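Local structure of amidohydrolase 3 domain-containing protein (Pyrococcus furiosus, 3ICJ) at residues Gly304-Leu309 / Thr315-Thr320; Trp404-Asn407 / Arg413-Trp416. The protein is a zinc-binding member of the amidohydrolase family that probably hydrolyses carbon-nitrogen bonds other than peptide bonds, its natural substrate being unknown. All coordinates share one frame; numbering follows the deposited sequence.

The two contacts follow one another along the chain, contact 1 (304-309 with 315-320) closing well before contact 2 (404-407 with 413-416) begins, and both belong to the amidohydrolase region. Contact 1 lies in the long loop between strand 290-294 and helix 328-338; contact 2 is built from helix 405-413 and the turn that leaves it. Their centres are about 12 Å apart and they touch directly. Thr315 OG1 lies 3.1 Å from Arg413 NH2, a probable hydrogen bond, and Gly304 N comes within 3.5 Å of Trp404 CH2. A polar surface loop is thus fastened to a helical segment much later in sequence, on one side of the chain's centre.

Contact 1: Gly304-Leu309 / Thr315-Thr320; sequences GARTAL and TDNPTT
Asp316 OD2 is gripped by two arginines: Arg306 NH2 donates to it at 2.8 Å, and Arg408 forms a second salt bridge to the same oxygen. The other carboxylate oxygen, Asp316 OD1, takes a hydrogen from Arg306 NE, also at 2.8 Å. Arg306 therefore holds the acid side-on, each nitrogen facing a different oxygen. Both N-H bonds are nearly straight and run within the guanidinium plane, yet they meet the oxygens from above the carboxylate plane, because the two flat groups are turned 68° apart. An extended chain from CG to NE carries the guanidinium to Asp316, and on the way Arg306 CD packs on Asn317 CB at 3.7 Å. Replacing Arg306 by an alanine would probably leave Asp316 OD1 without its donor across this contact and OD2 with Arg408 alone of the two arginines, and would remove the packing on Asn317 CB. Two waters add further bridges: one accepts from Asn317 ND2 and, weakly, from Arg306 NH1; the other donates to Arg306 O and pairs with Thr320 OG1, which also bonds Gly322 N. Asn317 OD1 receives Thr319 N and OG1 from one face of its amide, an Asx turn set within the type I turn 317-320. All this lies at the protein surface, in the long loop joining strand 290-294 to helix 328-338, where Arg408 reaches it from helix 405-413.

Contact 2: Trp404-Asn407 / Arg413-Trp416; sequences WIVN and RAKW
Val406 CG2 and Ala414 CB meet at 3.7 Å, methyl against methyl, and Ile405 CG2 approaches the same Ala414 CB more loosely, at 4.2 Å. The alanine thus packs against two successive residues of the first helical turn; the contact is apolar, with no hydrogen bond joining the segments. In Val406 the CG1 branch stands anti to the backbone N (chi1 171°), which places CG2 beside that nitrogen and in touch with the alanine. The small side chain suits a close backbone approach: Val406 CA and Ala414 CA are 5.6 Å apart, so that eight residues on the chain has come back close to the start of the helix. In the fold, helix 405-413 and the turn that follows it belong to the connection between the parallel strands 391-394 and 429-431, the beta-alpha-beta pattern expected of the barrel of amidohydrolases. Ile405 lies about 14 Å from a bound zinc ion, its side chain about 10 Å from that of the zinc ligand His373. Around this shell, Ile405 and the N-cap residue Trp404 both rest on Leu303. After the helix, Trp416 N bonds back to Arg413 O at 2.9 Å, and Arg413 CA sits over one face of the Trp416 indole, nearer its edge than its centre. Arg413 in turn sends NE to Val409 O and its two terminal nitrogens to the carbonyls of Glu312 and Pro313, tethering the turn to the neighbouring loop.

Contact 1: Gly304-Leu309 / Thr315-Thr320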
ATOM      1  N   GLY A 304      12.566   3.944 -11.087  1.00 36.59           N
ATOM      2  CA  GLY A 304      12.061   4.844 -12.128  1.00 39.77           C
ATOM      3  C   GLY A 304      12.764   6.181 -12.138  1.00 39.79           C
ATOM      4  O   GLY A 304      13.090   6.716 -13.196  1.00 37.17           O
ATOM      5  N   ALA A 305      13.014   6.702 -10.943  1.00 38.51           N
ATOM      6  CA  ALA A 305      13.673   7.981 -10.769  1.00 36.61           C
ATOM      7  C   ALA A 305      15.202   7.830 -10.676  1.00 34.32           C
ATOM      8  O   ALA A 305      15.924   8.827 -10.599  1.00 36.94           O
ATOM      9  CB  ALA A 305      13.092   8.715  -9.538  1.00 38.21           C
ATOM     10  N   ARG A 306      15.694   6.587 -10.725  1.00 33.69           N
ATOM     11  CA  ARG A 306      17.137   6.276 -10.564  1.00 34.45           C
ATOM     12  C   ARG A 306      17.668   6.675  -9.176  1.00 33.78           C
ATOM     13  O   ARG A 306      18.846   7.035  -9.024  1.00 35.82           O
ATOM     14  CB  ARG A 306      18.030   6.863 -11.683  1.00 35.92           C
ATOM     15  CG  ARG A 306      17.599   6.494 -13.099  1.00 28.87           C
ATOM     16  CD  ARG A 306      18.706   6.699 -14.116  1.00 35.94           C
ATOM     17  NE  ARG A 306      18.205   6.381 -15.452  1.00 37.15           N
ATOM     18  CZ  ARG A 306      17.506   7.218 -16.214  1.00 46.18           C
ATOM     19  NH1 ARG A 306      17.278   8.462 -15.806  1.00 42.18           N
ATOM     20  NH2 ARG A 306      17.056   6.817 -17.398  1.00 37.99           N
ATOM     21  N   THR A 307      16.789   6.612  -8.177  1.00 31.71           N
ATOM     22  CA  THR A 307      17.162   6.914  -6.790  1.00 39.85           C
ATOM     23  C   THR A 307      17.200   5.679  -5.871  1.00 35.29           C
ATOM     24  O   THR A 307      17.604   5.770  -4.709  1.00 36.79           O
ATOM     25  CB  THR A 307      16.274   8.019  -6.184  1.00 39.25           C
ATOM     26  OG1 THR A 307      14.903   7.681  -6.390  1.00 36.03           O
ATOM     27  CG2 THR A 307      16.564   9.406  -6.841  1.00 39.40           C
ATOM     28  N   ALA A 308      16.810   4.523  -6.405  1.00 36.76           N
ATOM     29  CA  ALA A 308      17.012   3.235  -5.735  1.00 32.97           C
ATOM     30  C   ALA A 308      18.508   2.979  -5.686  1.00 34.33           C
ATOM     31  O   ALA A 308      19.210   3.231  -6.677  1.00 34.07           O
ATOM     32  CB  ALA A 308      16.315   2.118  -6.510  1.00 29.51           C
ATOM     33  N   LEU A 309      19.002   2.513  -4.541  1.00 36.29           N
ATOM     34  CA  LEU A 309      20.458   2.428  -4.299  1.00 33.79           C
ATOM     35  C   LEU A 309      21.052   1.121  -4.795  1.00 35.55           C
ATOM     36  O   LEU A 309      20.781   0.076  -4.219  1.00 36.73           O
ATOM     37  CB  LEU A 309      20.781   2.625  -2.805  1.00 30.87           C
ATOM     38  CG  LEU A 309      22.274   2.848  -2.481  1.00 33.51           C
ATOM     39  CD1 LEU A 309      22.758   4.256  -2.900  1.00 38.82           C
ATOM     40  CD2 LEU A 309      22.537   2.617  -0.990  1.00 30.53           C
ATOM     41  N   THR A 315      22.573   1.266 -15.646  1.00 34.89           N
ATOM     42  CA  THR A 315      22.937   0.962 -17.031  1.00 35.66           C
ATOM     43  C   THR A 315      22.631   2.151 -17.947  1.00 36.40           C
ATOM     44  O   THR A 315      23.409   2.450 -18.842  1.00 34.70           O
ATOM     45  CB  THR A 315      22.258  -0.346 -17.513  1.00 35.68           C
ATOM     46  OG1 THR A 315      22.602  -1.395 -16.614  1.00 38.43           O
ATOM     47  CG2 THR A 315      22.708  -0.742 -18.934  1.00 31.84           C
ATOM     48  N   ASP A 316      21.521   2.841 -17.699  1.00 36.94           N
ATOM     49  CA  ASP A 316      21.147   4.012 -18.505  1.00 41.28           C
ATOM     50  C   ASP A 316      21.460   5.376 -17.871  1.00 42.56           C
ATOM     51  O   ASP A 316      20.921   6.395 -18.309  1.00 34.42           O
ATOM     52  CB  ASP A 316      19.666   3.933 -18.927  1.00 40.89           C
ATOM     53  CG  ASP A 316      18.697   4.004 -17.742  1.00 42.45           C
ATOM     54  OD1 ASP A 316      19.132   3.969 -16.560  1.00 35.07           O
ATOM     55  OD2 ASP A 316      17.477   4.116 -18.000  1.00 35.84           O
ATOM     56  N   ASN A 317      22.284   5.370 -16.820  1.00 39.59           N
ATOM     57  CA  ASN A 317      22.996   6.570 -16.325  1.00 39.74           C
ATOM     58  C   ASN A 317      24.205   6.130 -15.486  1.00 35.55           C
ATOM     59  O   ASN A 317      24.096   6.025 -14.250  1.00 36.59           O
ATOM     60  CB  ASN A 317      22.071   7.498 -15.513  1.00 39.39           C
ATOM     61  CG  ASN A 317      22.703   8.858 -15.187  1.00 41.92           C
ATOM     62  OD1 ASN A 317      23.909   9.079 -15.330  1.00 32.29           O
ATOM     63  ND2 ASN A 317      21.876   9.774 -14.724  1.00 38.83           N
ATOM     64  N   PRO A 318      25.358   5.865 -16.149  1.00 35.61           N
ATOM     65  CA  PRO A 318      26.562   5.377 -15.453  1.00 33.21           C
ATOM     66  C   PRO A 318      27.214   6.360 -14.468  1.00 34.64           C
ATOM     67  O   PRO A 318      28.219   6.008 -13.828  1.00 38.17           O
ATOM     68  CB  PRO A 318      27.527   5.040 -16.609  1.00 28.97           C
ATOM     69  CG  PRO A 318      26.600   4.759 -17.775  1.00 40.31           C
ATOM     70  CD  PRO A 318      25.520   5.771 -17.616  1.00 35.50           C
ATOM     71  N   THR A 319      26.651   7.561 -14.344  1.00 31.19           N
ATOM     72  CA  THR A 319      27.185   8.593 -13.454  1.00 36.04           C
ATOM     73  C   THR A 319      26.536   8.523 -12.060  1.00 39.46           C
ATOM     74  O   THR A 319      26.939   9.259 -11.161  1.00 35.93           O
ATOM     75  CB  THR A 319      27.026  10.030 -14.039  1.00 30.67           C
ATOM     76  OG1 THR A 319      25.679  10.471 -13.882  1.00 32.41           O
ATOM     77  CG2 THR A 319      27.426  10.099 -15.536  1.00 37.79           C
ATOM     78  N   THR A 320      25.534   7.652 -11.888  1.00 35.01           N
ATOM     79  CA  THR A 320      24.834   7.530 -10.597  1.00 36.25           C
ATOM     80  C   THR A 320      24.544   6.096 -10.185  1.00 37.38           C
ATOM     81  O   THR A 320      24.361   5.230 -11.036  1.00 40.48           O
ATOM     82  CB  THR A 320      23.500   8.339 -10.562  1.00 39.39           C
ATOM     83  OG1 THR A 320      22.941   8.277  -9.236  1.00 36.66           O
ATOM     84  CG2 THR A 320      22.471   7.793 -11.572  1.00 32.34           C
TER
HETATM   85  O   HOH W   1      19.359  10.192 -13.893  1.00 41.98           O
HETATM   86  O   HOH W   2      20.440   9.171  -9.245  1.00 42.48           O

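Contact 2: Trp404-Asn407 / Arg413-Trp416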
ATOM      1  N   TRP A 404      10.554  -0.722 -18.030  1.00 42.29           N
ATOM      2  CA  TRP A 404      11.880  -0.142 -18.228  1.00 42.00           C
ATOM      3  C   TRP A 404      12.981  -0.726 -17.330  1.00 41.87           C
ATOM      4  O   TRP A 404      14.090  -0.175 -17.277  1.00 36.15           O
ATOM      5  CB  TRP A 404      11.789   1.386 -18.053  1.00 39.14           C
ATOM      6  CG  TRP A 404      10.859   1.792 -16.950  1.00 50.94           C
ATOM      7  CD1 TRP A 404       9.654   2.431 -17.079  1.00 46.28           C
ATOM      8  CD2 TRP A 404      11.041   1.559 -15.545  1.00 43.77           C
ATOM      9  NE1 TRP A 404       9.085   2.612 -15.842  1.00 47.14           N
ATOM     10  CE2 TRP A 404       9.915   2.087 -14.883  1.00 46.45           C
ATOM     11  CE3 TRP A 404      12.053   0.960 -14.782  1.00 37.86           C
ATOM     12  CZ2 TRP A 404       9.767   2.026 -13.486  1.00 38.81           C
ATOM     13  CZ3 TRP A 404      11.910   0.895 -13.410  1.00 37.92           C
ATOM     14  CH2 TRP A 404      10.772   1.427 -12.773  1.00 54.40           C
ATOM     15  N   ILE A 405      12.683  -1.823 -16.624  1.00 42.01           N
ATOM     16  CA  ILE A 405      13.654  -2.464 -15.703  1.00 45.26           C
ATOM     17  C   ILE A 405      14.983  -2.821 -16.371  1.00 41.60           C
ATOM     18  O   ILE A 405      16.051  -2.450 -15.858  1.00 37.81           O
ATOM     19  CB  ILE A 405      13.071  -3.718 -14.993  1.00 42.07           C
ATOM     20  CG1 ILE A 405      12.081  -3.308 -13.900  1.00 48.64           C
ATOM     21  CG2 ILE A 405      14.209  -4.603 -14.365  1.00 40.34           C
ATOM     22  CD1 ILE A 405      12.677  -3.212 -12.507  1.00 45.39           C
ATOM     23  N   VAL A 406      14.919  -3.508 -17.517  1.00 37.53           N
ATOM     24  CA  VAL A 406      16.133  -3.846 -18.270  1.00 40.04           C
ATOM     25  C   VAL A 406      16.916  -2.593 -18.701  1.00 30.32           C
ATOM     26  O   VAL A 406      18.129  -2.583 -18.617  1.00 37.35           O
ATOM     27  CB  VAL A 406      15.861  -4.815 -19.459  1.00 40.87           C
ATOM     28  CG1 VAL A 406      17.108  -4.980 -20.351  1.00 41.08           C
ATOM     29  CG2 VAL A 406      15.422  -6.182 -18.934  1.00 43.96           C
ATOM     30  N   ASN A 407      16.219  -1.534 -19.109  1.00 36.27           N
ATOM     31  CA  ASN A 407      16.874  -0.269 -19.420  1.00 37.34           C
ATOM     32  C   ASN A 407      17.663   0.305 -18.239  1.00 37.28           C
ATOM     33  O   ASN A 407      18.765   0.802 -18.438  1.00 31.96           O
ATOM     34  CB  ASN A 407      15.889   0.787 -19.951  1.00 38.72           C
ATOM     35  CG  ASN A 407      15.315   0.432 -21.307  1.00 40.21           C
ATOM     36  OD1 ASN A 407      15.833  -0.439 -22.012  1.00 39.08           O
ATOM     37  ND2 ASN A 407      14.228   1.105 -21.676  1.00 37.92           N
ATOM     38  N   ARG A 413      21.361  -7.837 -14.292  1.00 33.91           N
ATOM     39  CA  ARG A 413      20.769  -7.433 -13.011  1.00 33.32           C
ATOM     40  C   ARG A 413      19.240  -7.527 -13.024  1.00 37.31           C
ATOM     41  O   ARG A 413      18.612  -7.575 -11.977  1.00 37.72           O
ATOM     42  CB  ARG A 413      21.231  -6.026 -12.624  1.00 34.93           C
ATOM     43  CG  ARG A 413      22.735  -5.921 -12.402  1.00 35.93           C
ATOM     44  CD  ARG A 413      23.096  -4.566 -11.836  1.00 31.87           C
ATOM     45  NE  ARG A 413      22.951  -3.504 -12.838  1.00 32.19           N
ATOM     46  CZ  ARG A 413      23.259  -2.237 -12.603  1.00 29.65           C
ATOM     47  NH1 ARG A 413      23.724  -1.893 -11.403  1.00 33.23           N
ATOM     48  NH2 ARG A 413      23.117  -1.314 -13.556  1.00 37.01           N
ATOM     49  N   ALA A 414      18.649  -7.574 -14.216  1.00 31.56           N
ATOM     50  CA  ALA A 414      17.197  -7.781 -14.365  1.00 31.49           C
ATOM     51  C   ALA A 414      16.760  -9.153 -13.848  1.00 34.78           C
ATOM     52  O   ALA A 414      15.594  -9.350 -13.475  1.00 33.55           O
ATOM     53  CB  ALA A 414      16.799  -7.605 -15.815  1.00 30.66           C
ATOM     54  N   LYS A 415      17.701 -10.099 -13.802  1.00 32.07           N
ATOM     55  CA  LYS A 415      17.474 -11.396 -13.158  1.00 35.19           C
ATOM     56  C   LYS A 415      17.198 -11.290 -11.641  1.00 36.29           C
ATOM     57  O   LYS A 415      16.602 -12.188 -11.038  1.00 36.84           O
ATOM     58  CB  LYS A 415      18.661 -12.339 -13.414  1.00 30.44           C
ATOM     59  CG  LYS A 415      18.848 -12.762 -14.899  1.00 32.21           C
ATOM     60  CD  LYS A 415      20.191 -13.474 -15.091  1.00 36.49           C
ATOM     61  CE  LYS A 415      20.404 -13.831 -16.568  1.00 42.19           C
ATOM     62  NZ  LYS A 415      21.818 -14.205 -16.813  1.00 41.18           N
ATOM     63  N   TRP A 416      17.616 -10.187 -11.040  1.00 34.68           N
ATOM     64  CA  TRP A 416      17.372  -9.953  -9.616  1.00 36.58           C
ATOM     65  C   TRP A 416      15.958  -9.451  -9.327  1.00 36.57           C
ATOM     66  O   TRP A 416      15.532  -9.418  -8.172  1.00 35.07           O
ATOM     67  CB  TRP A 416      18.378  -8.925  -9.071  1.00 38.68           C
ATOM     68  CG  TRP A 416      19.854  -9.311  -9.215  1.00 33.20           C
ATOM     69  CD1 TRP A 416      20.371 -10.564  -9.427  1.00 40.69           C
ATOM     70  CD2 TRP A 416      20.986  -8.425  -9.106  1.00 33.67           C
ATOM     71  NE1 TRP A 416      21.749 -10.506  -9.484  1.00 36.14           N
ATOM     72  CE2 TRP A 416      22.152  -9.210  -9.278  1.00 35.08           C
ATOM     73  CE3 TRP A 416      21.125  -7.043  -8.869  1.00 38.95           C
ATOM     74  CZ2 TRP A 416      23.449  -8.660  -9.234  1.00 39.18           C
ATOM     75  CZ3 TRP A 416      22.422  -6.494  -8.822  1.00 38.28           C
ATOM     76  CH2 TRP A 416      23.563  -7.308  -9.012  1.00 36.98           C
TER